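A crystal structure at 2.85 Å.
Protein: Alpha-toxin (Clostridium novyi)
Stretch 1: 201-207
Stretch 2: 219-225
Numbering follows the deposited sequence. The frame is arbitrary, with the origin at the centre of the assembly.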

ATOM      1  N   VAL A 201       0.370  -3.626  24.100  1.00 31.25           N
ATOM      2  CA  VAL A 201       0.816  -2.337  23.590  1.00 30.83           C
ATOM      3  C   VAL A 201       0.151  -1.168  24.332  1.00 30.84           C
ATOM      4  O   VAL A 201       0.824  -0.195  24.704  1.00 30.84           O
ATOM      5  CB  VAL A 201       0.578  -2.230  22.069  1.00 30.76           C
ATOM      6  CG1 VAL A 201       0.748  -0.796  21.577  1.00 30.53           C
ATOM      7  CG2 VAL A 201       1.523  -3.160  21.330  1.00 30.61           C
ATOM      8  N   ASP A 202      -1.159  -1.269  24.558  1.00 30.47           N
ATOM      9  CA  ASP A 202      -1.879  -0.222  25.271  1.00 30.23           C
ATOM     10  C   ASP A 202      -1.398  -0.053  26.696  1.00 29.77           C
ATOM     11  O   ASP A 202      -1.219   1.070  27.151  1.00 29.80           O
ATOM     12  CB  ASP A 202      -3.377  -0.477  25.266  1.00 30.45           C
ATOM     13  CG  ASP A 202      -4.035  -0.012  23.987  1.00 32.04           C
ATOM     14  OD1 ASP A 202      -3.404   0.751  23.208  1.00 32.13           O
ATOM     15  OD2 ASP A 202      -5.199  -0.415  23.760  1.00 34.97           O
ATOM     16  N   ASP A 203      -1.180  -1.165  27.395  1.00 29.17           N
ATOM     17  CA  ASP A 203      -0.675  -1.104  28.760  1.00 28.55           C
ATOM     18  C   ASP A 203       0.671  -0.397  28.789  1.00 27.64           C
ATOM     19  O   ASP A 203       0.930   0.417  29.668  1.00 27.78           O
ATOM     20  CB  ASP A 203      -0.576  -2.498  29.379  1.00 29.02           C
ATOM     21  CG  ASP A 203      -1.948  -3.151  29.604  1.00 30.95           C
ATOM     22  OD1 ASP A 203      -2.928  -2.436  29.949  1.00 31.78           O
ATOM     23  OD2 ASP A 203      -2.037  -4.396  29.433  1.00 32.65           O
ATOM     24  N   ILE A 204       1.510  -0.697  27.803  1.00 26.83           N
ATOM     25  CA  ILE A 204       2.828  -0.084  27.674  1.00 25.90           C
ATOM     26  C   ILE A 204       2.709   1.409  27.397  1.00 25.62           C
ATOM     27  O   ILE A 204       3.426   2.225  27.974  1.00 25.64           O
ATOM     28  CB  ILE A 204       3.653  -0.778  26.580  1.00 25.66           C
ATOM     29  CG1 ILE A 204       3.880  -2.242  26.973  1.00 25.21           C
ATOM     30  CG2 ILE A 204       4.969  -0.051  26.354  1.00 24.52           C
ATOM     31  CD1 ILE A 204       4.464  -3.107  25.884  1.00 25.13           C
ATOM     32  N   ILE A 205       1.784   1.765  26.526  1.00 25.34           N
ATOM     33  CA  ILE A 205       1.535   3.161  26.254  1.00 25.29           C
ATOM     34  C   ILE A 205       1.069   3.869  27.523  1.00 25.77           C
ATOM     35  O   ILE A 205       1.649   4.890  27.890  1.00 26.85           O
ATOM     36  CB  ILE A 205       0.558   3.361  25.087  1.00 25.02           C
ATOM     37  CG1 ILE A 205       1.187   2.848  23.785  1.00 23.74           C
ATOM     38  CG2 ILE A 205       0.184   4.834  24.969  1.00 24.99           C
ATOM     39  CD1 ILE A 205       0.236   2.818  22.619  1.00 23.83           C
ATOM     40  N   ILE A 206       0.068   3.318  28.215  1.00 25.78           N
ATOM     41  CA  ILE A 206      -0.438   3.922  29.461  1.00 25.42           C
ATOM     42  C   ILE A 206       0.697   4.150  30.449  1.00 25.66           C
ATOM     43  O   ILE A 206       0.749   5.171  31.115  1.00 25.52           O
ATOM     44  CB  ILE A 206      -1.574   3.081  30.108  1.00 25.21           C
ATOM     45  CG1 ILE A 206      -2.822   3.128  29.238  1.00 24.20           C
ATOM     46  CG2 ILE A 206      -1.934   3.599  31.504  1.00 24.47           C
ATOM     47  CD1 ILE A 206      -3.901   2.195  29.665  1.00 23.12           C
ATOM     48  N   ASN A 207       1.614   3.198  30.516  1.00 26.52           N
ATOM     49  CA  ASN A 207       2.788   3.324  31.374  1.00 27.67           C
ATOM     50  C   ASN A 207       3.659   4.505  30.945  1.00 28.38           C
ATOM     51  O   ASN A 207       4.055   5.336  31.770  1.00 28.61           O
ATOM     52  CB  ASN A 207       3.597   2.027  31.345  1.00 27.41           C
ATOM     53  CG  ASN A 207       4.436   1.835  32.587  1.00 27.63           C
ATOM     54  OD1 ASN A 207       5.400   2.559  32.808  1.00 28.50           O
ATOM     55  ND2 ASN A 207       4.083   0.838  33.399  1.00 27.16           N
TER
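Stretch 2 219-225: KLNNQKE

Two helices packed side by side meet through few residues, and the side-chain conformations of those residues show how the gap is filled. Alpha-toxin from Clostridium novyi offers a compact example. Stretch 2, 219-225, is helical throughout, with backbone hydrogen bonds running from Gln223 N to Lys219 O (2.9 Å), from Lys224 N to Leu220 O (3.1 Å) and from Glu225 N to Asn221 O (3.2 Å). It runs nearly antiparallel to the helix of stretch 1, with 155° between their N-to-C directions and a closest axial approach of 10.9 Å. In keeping with this direction, the pairs run in opposite order along the two helices: the CA atoms of Ile206 and Leu220 lie 6.8 Å apart, and those of Asp202 and Lys224 8.2 Å. Each pair member is four residues from the next, about one helical turn, so the same face of each helix is used twice.

Ile206 is the centre of the contact. Its CA-to-CB bond points toward stretch 2, and chi1 m with chi2 t extends the CG1-CD1 arm across the gap. Along that arm, Ile206 CG1 lies 4.2 Å from Leu220 CB, an apolar contact, while the terminal Ile206 CD1 reaches 3.7 Å from Lys224 CD and 3.4 Å from Asn221 OD1. Leu220 also points toward its partner helix and adopts the m,t conformation, a combination common for leucine in helices. Asn221 leaves its helix sideways, but chi1 m brings the end of its side chain nearer, so that its amide oxygen borders the isoleucine methyl without a hydrogen bond between the stretches.

Lys224 illustrates how a long, charged side chain can serve an apolar contact. Its chi1 of -95°, between wells, and chi2 t set CG and CD against stretch 1, with Lys224 CG 3.8 Å from Asp202 OD2 and CD against Ile206; beyond them, p at chi3 and t at chi4 direct CE and NZ toward the Asp203 side. There, Lys224 NZ and Asp203 OD1 stand 4.1 Å apart, too far for a salt bridge although the opposite charges favour their proximity. Asp203 points away at CA-to-CB, yet its chi1 m conformation brings its carboxylate nearer to stretch 2.

Asp202, also m at chi1, points toward stretch 2, but both its carboxylate oxygens are hydrogen-bonded elsewhere in the structure. With 248 Å² buried in total and no hydrogen bond between the stretches, the contact rests on packing, supplemented by loosely paired charges.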

ATOM      1  N   LYS A 219      -8.317   8.726  32.448  1.00 28.89           N
ATOM      2  CA  LYS A 219      -8.754   9.186  31.129  1.00 29.04           C
ATOM      3  C   LYS A 219      -8.294   8.247  30.023  1.00 27.80           C
ATOM      4  O   LYS A 219      -9.084   7.881  29.174  1.00 27.91           O
ATOM      5  CB  LYS A 219      -8.242  10.593  30.823  1.00 29.95           C
ATOM      6  CG  LYS A 219      -8.963  11.703  31.559  1.00 33.47           C
ATOM      7  CD  LYS A 219      -8.186  13.002  31.414  1.00 38.70           C
ATOM      8  CE  LYS A 219      -8.556  14.005  32.501  1.00 41.68           C
ATOM      9  NZ  LYS A 219      -7.641  15.191  32.399  1.00 44.47           N
ATOM     10  N   LEU A 220      -7.022   7.869  30.020  1.00 26.55           N
ATOM     11  CA  LEU A 220      -6.553   6.904  29.049  1.00 25.77           C
ATOM     12  C   LEU A 220      -7.350   5.595  29.119  1.00 25.58           C
ATOM     13  O   LEU A 220      -7.748   5.061  28.094  1.00 25.56           O
ATOM     14  CB  LEU A 220      -5.061   6.649  29.198  1.00 25.54           C
ATOM     15  CG  LEU A 220      -4.147   7.776  28.725  1.00 24.99           C
ATOM     16  CD1 LEU A 220      -2.734   7.484  29.170  1.00 24.90           C
ATOM     17  CD2 LEU A 220      -4.199   7.937  27.232  1.00 24.06           C
ATOM     18  N   ASN A 221      -7.613   5.094  30.322  1.00 25.26           N
ATOM     19  CA  ASN A 221      -8.461   3.919  30.478  1.00 24.77           C
ATOM     20  C   ASN A 221      -9.837   4.131  29.860  1.00 25.44           C
ATOM     21  O   ASN A 221     -10.380   3.234  29.230  1.00 25.80           O
ATOM     22  CB  ASN A 221      -8.621   3.561  31.949  1.00 24.15           C
ATOM     23  CG  ASN A 221      -7.348   3.019  32.573  1.00 22.62           C
ATOM     24  OD1 ASN A 221      -6.418   2.589  31.882  1.00 21.27           O
ATOM     25  ND2 ASN A 221      -7.318   3.006  33.903  1.00 19.85           N
ATOM     26  N   ASN A 222     -10.404   5.318  30.046  1.00 26.06           N
ATOM     27  CA  ASN A 222     -11.718   5.626  29.499  1.00 26.43           C
ATOM     28  C   ASN A 222     -11.718   5.657  27.967  1.00 26.94           C
ATOM     29  O   ASN A 222     -12.669   5.186  27.334  1.00 27.23           O
ATOM     30  CB  ASN A 222     -12.237   6.937  30.086  1.00 26.30           C
ATOM     31  CG  ASN A 222     -13.670   7.256  29.662  1.00 26.73           C
ATOM     32  OD1 ASN A 222     -14.627   6.626  30.112  1.00 25.59           O
ATOM     33  ND2 ASN A 222     -13.817   8.262  28.807  1.00 27.76           N
ATOM     34  N   GLN A 223     -10.653   6.195  27.374  1.00 27.52           N
ATOM     35  CA  GLN A 223     -10.515   6.217  25.913  1.00 28.41           C
ATOM     36  C   GLN A 223     -10.505   4.810  25.324  1.00 28.25           C
ATOM     37  O   GLN A 223     -11.231   4.540  24.369  1.00 28.44           O
ATOM     38  CB  GLN A 223      -9.248   6.937  25.489  1.00 28.73           C
ATOM     39  CG  GLN A 223      -9.348   8.441  25.408  1.00 31.41           C
ATOM     40  CD  GLN A 223      -8.011   9.053  24.993  1.00 35.58           C
ATOM     41  OE1 GLN A 223      -7.449   8.702  23.937  1.00 36.62           O
ATOM     42  NE2 GLN A 223      -7.480   9.950  25.835  1.00 35.94           N
ATOM     43  N   LYS A 224      -9.680   3.939  25.906  1.00 27.94           N
ATOM     44  CA  LYS A 224      -9.654   2.512  25.608  1.00 28.05           C
ATOM     45  C   LYS A 224     -11.026   1.835  25.561  1.00 28.14           C
ATOM     46  O   LYS A 224     -11.348   1.202  24.547  1.00 28.07           O
ATOM     47  CB  LYS A 224      -8.804   1.775  26.631  1.00 28.16           C
ATOM     48  CG  LYS A 224      -7.372   1.552  26.233  1.00 28.74           C
ATOM     49  CD  LYS A 224      -6.574   1.038  27.433  1.00 30.16           C
ATOM     50  CE  LYS A 224      -7.162  -0.253  27.999  1.00 30.68           C
ATOM     51  NZ  LYS A 224      -6.592  -0.596  29.330  1.00 31.13           N
ATOM     52  N   GLU A 225     -11.809   1.939  26.647  1.00 27.92           N
ATOM     53  CA  GLU A 225     -13.129   1.294  26.713  1.00 28.14           C
ATOM     54  C   GLU A 225     -13.998   1.840  25.619  1.00 27.94           C
ATOM     55  O   GLU A 225     -14.617   1.075  24.880  1.00 28.00           O
ATOM     56  CB  GLU A 225     -13.855   1.528  28.039  1.00 28.43           C
ATOM     57  CG  GLU A 225     -13.397   0.684  29.207  1.00 30.79           C
ATOM     58  CD  GLU A 225     -13.356  -0.810  28.924  1.00 33.28           C
ATOM     59  OE1 GLU A 225     -14.425  -1.411  28.653  1.00 34.88           O
ATOM     60  OE2 GLU A 225     -12.244  -1.384  29.009  1.00 33.58           O
TER